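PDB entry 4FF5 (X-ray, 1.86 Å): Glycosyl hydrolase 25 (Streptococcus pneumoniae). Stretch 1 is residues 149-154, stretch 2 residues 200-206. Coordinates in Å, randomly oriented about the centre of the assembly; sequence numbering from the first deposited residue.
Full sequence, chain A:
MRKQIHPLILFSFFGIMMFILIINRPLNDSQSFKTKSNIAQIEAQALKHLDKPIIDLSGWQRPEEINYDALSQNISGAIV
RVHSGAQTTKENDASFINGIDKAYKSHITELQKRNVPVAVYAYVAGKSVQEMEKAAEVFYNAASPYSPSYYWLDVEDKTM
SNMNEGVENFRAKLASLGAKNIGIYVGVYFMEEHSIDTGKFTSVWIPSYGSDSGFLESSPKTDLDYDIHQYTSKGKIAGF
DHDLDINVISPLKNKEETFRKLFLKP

Stretch 1, residues 149-154: SYYWLD
Stretch 2 200-206: KFTSVWI

Y151 to D154 form a strand, with phi/psi near -115/129, -118/137, -98/113 and -89/105; Y150 leads in fully extended at -166/152. In the second stretch F201 (-78/158) and T202 (-94/-12) are loop, S203 is extended at -158/161, and V204 to I206 run as strand near -128/130. The strands point broadly the same way, their axes crossing at -46° with a closest approach of 8.7 Å. W152 CA lies 8.5 Å from W205 CA, too far for backbone pairing, so side chains must fill the gap; the two stretches bury 380 Å² between them, both sides summed.

W152 has the largest area covered by the other stretch, 102 Å². Its CA-to-CB bond points toward the other stretch, and chi1 -69° (m) with chi2 96° brings the far end of the indole to the second strand: CZ3 lies 3.4 Å from W205 CB. W205, whose CA-to-CB bond also points toward the other stretch, takes chi1 173° (t) and chi2 19°, presenting its ring edge to the face of W152. The W152 five-membered ring and W205 six-membered ring have centroids 5.0 Å apart and planes at 71°, an edge-to-face pair that packs two large rings without stacking them. S203 (chi1 t) is a small residue at the edge of the W152 ring: its OG sits near that plane, 3.2 Å from W152 CH2, and is hydrogen-bonded elsewhere in the structure. Between S203 and W205, the CA-to-CB bond of V204 points away, in keeping with the alternation of a strand.

Y150, at an off-well chi1 of -128° with chi2 94°, reaches across so that its OH hydrogen-bonds T202 OG1 at 2.7 Å, giving a buried phenol a polar partner. T202 takes chi1 58° (p). The same Y150 OH lies 3.4 Å from S203 CB. The CA-to-CB bond of L153 (chi1 m, chi2 p) points sideways, yet its CD2 meets F201 CE2 at 3.8 Å, at the edge of the F201 ring (chi1 -67°, chi2 88°), adding an apolar contact.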

ATOM      1  N   SER A 149      -5.180  -1.567   8.639  1.00 19.74           N
ATOM      2  CA  SER A 149      -5.820  -2.822   8.250  1.00 19.35           C
ATOM      3  C   SER A 149      -4.849  -3.851   7.651  1.00 18.94           C
ATOM      4  O   SER A 149      -5.177  -5.032   7.575  1.00 18.31           O
ATOM      5  CB  SER A 149      -6.958  -2.550   7.271  1.00 19.77           C
ATOM      6  OG  SER A 149      -6.440  -2.205   5.986  1.00 20.00           O
ATOM      7  N   TYR A 150      -3.676  -3.392   7.200  1.00 17.41           N
ATOM      8  CA  TYR A 150      -2.704  -4.249   6.545  1.00 16.80           C
ATOM      9  C   TYR A 150      -1.373  -3.507   6.484  1.00 16.23           C
ATOM     10  O   TYR A 150      -1.349  -2.280   6.447  1.00 15.10           O
ATOM     11  CB  TYR A 150      -3.169  -4.577   5.121  1.00 16.91           C
ATOM     12  CG  TYR A 150      -3.182  -6.055   4.785  1.00 17.05           C
ATOM     13  CD1 TYR A 150      -4.347  -6.813   4.944  1.00 17.98           C
ATOM     14  CD2 TYR A 150      -2.035  -6.696   4.305  1.00 16.94           C
ATOM     15  CE1 TYR A 150      -4.369  -8.172   4.639  1.00 17.85           C
ATOM     16  CE2 TYR A 150      -2.048  -8.053   3.992  1.00 16.99           C
ATOM     17  CZ  TYR A 150      -3.221  -8.782   4.158  1.00 17.72           C
ATOM     18  OH  TYR A 150      -3.245 -10.134   3.864  1.00 17.55           O
ATOM     19  N   TYR A 151      -0.281  -4.251   6.459  1.00 15.41           N
ATOM     20  CA  TYR A 151       1.031  -3.661   6.232  1.00 16.04           C
ATOM     21  C   TYR A 151       1.563  -4.192   4.910  1.00 15.44           C
ATOM     22  O   TYR A 151       1.576  -5.399   4.701  1.00 15.96           O
ATOM     23  CB  TYR A 151       1.982  -4.087   7.336  1.00 16.50           C
ATOM     24  CG  TYR A 151       1.639  -3.551   8.692  1.00 17.17           C
ATOM     25  CD1 TYR A 151       0.701  -4.197   9.520  1.00 17.71           C
ATOM     26  CD2 TYR A 151       2.291  -2.423   9.181  1.00 17.13           C
ATOM     27  CE1 TYR A 151       0.409  -3.689  10.795  1.00 18.26           C
ATOM     28  CE2 TYR A 151       2.007  -1.915  10.445  1.00 17.82           C
ATOM     29  CZ  TYR A 151       1.075  -2.548  11.248  1.00 18.55           C
ATOM     30  OH  TYR A 151       0.829  -2.004  12.505  1.00 19.05           O
ATOM     31  N   TRP A 152       1.997  -3.300   4.028  1.00 14.85           N
ATOM     32  CA  TRP A 152       2.487  -3.703   2.699  1.00 13.88           C
ATOM     33  C   TRP A 152       3.939  -3.348   2.476  1.00 13.52           C
ATOM     34  O   TRP A 152       4.381  -2.227   2.799  1.00 13.26           O
ATOM     35  CB  TRP A 152       1.645  -3.019   1.617  1.00 13.63           C
ATOM     36  CG  TRP A 152       0.215  -3.508   1.530  1.00 13.82           C
ATOM     37  CD1 TRP A 152      -0.913  -2.948   2.110  1.00 14.15           C
ATOM     38  CD2 TRP A 152      -0.272  -4.686   0.805  1.00 13.97           C
ATOM     39  NE1 TRP A 152      -2.037  -3.665   1.794  1.00 14.94           N
ATOM     40  CE2 TRP A 152      -1.722  -4.729   1.020  1.00 14.37           C
ATOM     41  CE3 TRP A 152       0.328  -5.679   0.022  1.00 13.47           C
ATOM     42  CZ2 TRP A 152      -2.526  -5.718   0.455  1.00 14.31           C
ATOM     43  CZ3 TRP A 152      -0.489  -6.682  -0.519  1.00 13.73           C
ATOM     44  CH2 TRP A 152      -1.882  -6.688  -0.320  1.00 13.83           C
ATOM     45  N   LEU A 153       4.681  -4.285   1.878  1.00 12.88           N
ATOM     46  CA  LEU A 153       6.063  -4.061   1.471  1.00 12.74           C
ATOM     47  C   LEU A 153       6.066  -3.729  -0.000  1.00 12.88           C
ATOM     48  O   LEU A 153       5.706  -4.580  -0.823  1.00 13.30           O
ATOM     49  CB  LEU A 153       6.895  -5.346   1.690  1.00 12.86           C
ATOM     50  CG  LEU A 153       7.473  -5.529   3.110  1.00 13.24           C
ATOM     51  CD1 LEU A 153       6.377  -5.715   4.150  1.00 13.12           C
ATOM     52  CD2 LEU A 153       8.483  -6.673   3.113  1.00 13.17           C
ATOM     53  N   ASP A 154       6.424  -2.493  -0.332  1.00 13.24           N
ATOM     54  CA  ASP A 154       6.510  -2.043  -1.724  1.00 13.44           C
ATOM     55  C   ASP A 154       7.926  -2.351  -2.220  1.00 13.56           C
ATOM     56  O   ASP A 154       8.889  -1.690  -1.831  1.00 12.90           O
ATOM     57  CB  ASP A 154       6.153  -0.544  -1.816  1.00 14.10           C
ATOM     58  CG  ASP A 154       6.559   0.094  -3.146  1.00 14.92           C
ATOM     59  OD1 ASP A 154       7.009  -0.609  -4.065  1.00 15.00           O
ATOM     60  OD2 ASP A 154       6.491   1.321  -3.252  1.00 16.33           O
ATOM     61  N   LYS A 200       5.336 -16.554   1.889  1.00 18.12           N
ATOM     62  CA  LYS A 200       5.126 -16.257   3.305  1.00 17.97           C
ATOM     63  C   LYS A 200       4.287 -15.006   3.596  1.00 17.73           C
ATOM     64  O   LYS A 200       3.891 -14.765   4.754  1.00 16.70           O
ATOM     65  CB  LYS A 200       6.460 -16.191   4.034  1.00 19.35           C
ATOM     66  CG  LYS A 200       7.259 -17.482   3.932  1.00 20.68           C
ATOM     67  CD  LYS A 200       8.164 -17.629   5.131  1.00 22.62           C
ATOM     68  CE  LYS A 200       9.616 -17.485   4.760  1.00 23.88           C
ATOM     69  NZ  LYS A 200      10.400 -18.046   5.905  1.00 24.19           N
ATOM     70  N   PHE A 201       4.018 -14.210   2.556  1.00 16.52           N
ATOM     71  CA  PHE A 201       3.155 -13.047   2.709  1.00 16.25           C
ATOM     72  C   PHE A 201       1.705 -13.488   2.737  1.00 17.01           C
ATOM     73  O   PHE A 201       1.373 -14.575   2.254  1.00 17.66           O
ATOM     74  CB  PHE A 201       3.408 -12.023   1.586  1.00 14.82           C
ATOM     75  CG  PHE A 201       4.763 -11.402   1.663  1.00 14.51           C
ATOM     76  CD1 PHE A 201       5.859 -11.991   1.039  1.00 14.35           C
ATOM     77  CD2 PHE A 201       4.957 -10.229   2.393  1.00 14.15           C
ATOM     78  CE1 PHE A 201       7.133 -11.431   1.147  1.00 14.76           C
ATOM     79  CE2 PHE A 201       6.221  -9.669   2.490  1.00 14.31           C
ATOM     80  CZ  PHE A 201       7.314 -10.269   1.881  1.00 14.05           C
ATOM     81  N   THR A 202       0.844 -12.644   3.301  1.00 17.54           N
ATOM     82  CA  THR A 202      -0.582 -12.981   3.457  1.00 18.01           C
ATOM     83  C   THR A 202      -1.437 -12.460   2.296  1.00 17.69           C
ATOM     84  O   THR A 202      -2.606 -12.853   2.130  1.00 17.95           O
ATOM     85  CB  THR A 202      -1.155 -12.519   4.827  1.00 18.52           C
ATOM     86  OG1 THR A 202      -0.982 -11.108   4.981  1.00 18.38           O
ATOM     87  CG2 THR A 202      -0.472 -13.224   5.992  1.00 19.81           C
ATOM     88  N   SER A 203      -0.842 -11.592   1.479  1.00 16.62           N
ATOM     89  CA  SER A 203      -1.482 -11.095   0.260  1.00 15.69           C
ATOM     90  C   SER A 203      -0.441 -10.575  -0.738  1.00 14.52           C
ATOM     91  O   SER A 203       0.694 -10.261  -0.363  1.00 14.70           O
ATOM     92  CB  SER A 203      -2.467  -9.969   0.588  1.00 15.80           C
ATOM     93  OG  SER A 203      -3.210  -9.574  -0.566  1.00 16.11           O
ATOM     94  N   VAL A 204      -0.849 -10.472  -2.002  1.00 14.04           N
ATOM     95  CA  VAL A 204       0.019  -9.965  -3.063  1.00 12.86           C
ATOM     96  C   VAL A 204      -0.704  -8.854  -3.808  1.00 12.23           C
ATOM     97  O   VAL A 204      -1.902  -8.958  -4.125  1.00 12.51           O
ATOM     98  CB  VAL A 204       0.500 -11.084  -4.025  1.00 12.78           C
ATOM     99  CG1 VAL A 204       1.424 -10.498  -5.097  1.00 12.37           C
ATOM    100  CG2 VAL A 204       1.237 -12.178  -3.239  1.00 12.94           C
ATOM    101  N   TRP A 205       0.039  -7.789  -4.097  1.00 11.44           N
ATOM    102  CA  TRP A 205      -0.503  -6.623  -4.756  1.00 11.24           C
ATOM    103  C   TRP A 205       0.401  -6.356  -5.920  1.00 11.21           C
ATOM    104  O   TRP A 205       1.632  -6.333  -5.751  1.00 11.10           O
ATOM    105  CB  TRP A 205      -0.463  -5.517  -3.712  1.00 10.93           C
ATOM    106  CG  TRP A 205      -0.804  -4.129  -4.133  1.00 10.79           C
ATOM    107  CD1 TRP A 205      -1.503  -3.692  -5.269  1.00 10.88           C
ATOM    108  CD2 TRP A 205      -0.514  -2.933  -3.361  1.00 10.78           C
ATOM    109  NE1 TRP A 205      -1.639  -2.315  -5.241  1.00 11.22           N
ATOM    110  CE2 TRP A 205      -1.029  -1.801  -4.137  1.00 11.09           C
ATOM    111  CE3 TRP A 205       0.162  -2.689  -2.164  1.00 10.92           C
ATOM    112  CZ2 TRP A 205      -0.920  -0.487  -3.686  1.00 11.21           C
ATOM    113  CZ3 TRP A 205       0.278  -1.357  -1.730  1.00 10.74           C
ATOM    114  CH2 TRP A 205      -0.242  -0.289  -2.483  1.00 11.02           C
ATOM    115  N   ILE A 206      -0.156  -6.250  -7.129  1.00 11.19           N
ATOM    116  CA  ILE A 206       0.706  -6.152  -8.326  1.00 11.60           C
ATOM    117  C   ILE A 206       0.343  -4.969  -9.221  1.00 12.20           C
ATOM    118  O   ILE A 206      -0.828  -4.792  -9.588  1.00 12.37           O
ATOM    119  CB  ILE A 206       0.742  -7.470  -9.176  1.00 11.50           C
ATOM    120  CG1 ILE A 206       1.160  -8.676  -8.330  1.00 11.40           C
ATOM    121  CG2 ILE A 206       1.694  -7.327 -10.375  1.00 11.95           C
ATOM    122  CD1 ILE A 206       1.065 -10.034  -9.035  1.00 11.37           C
TER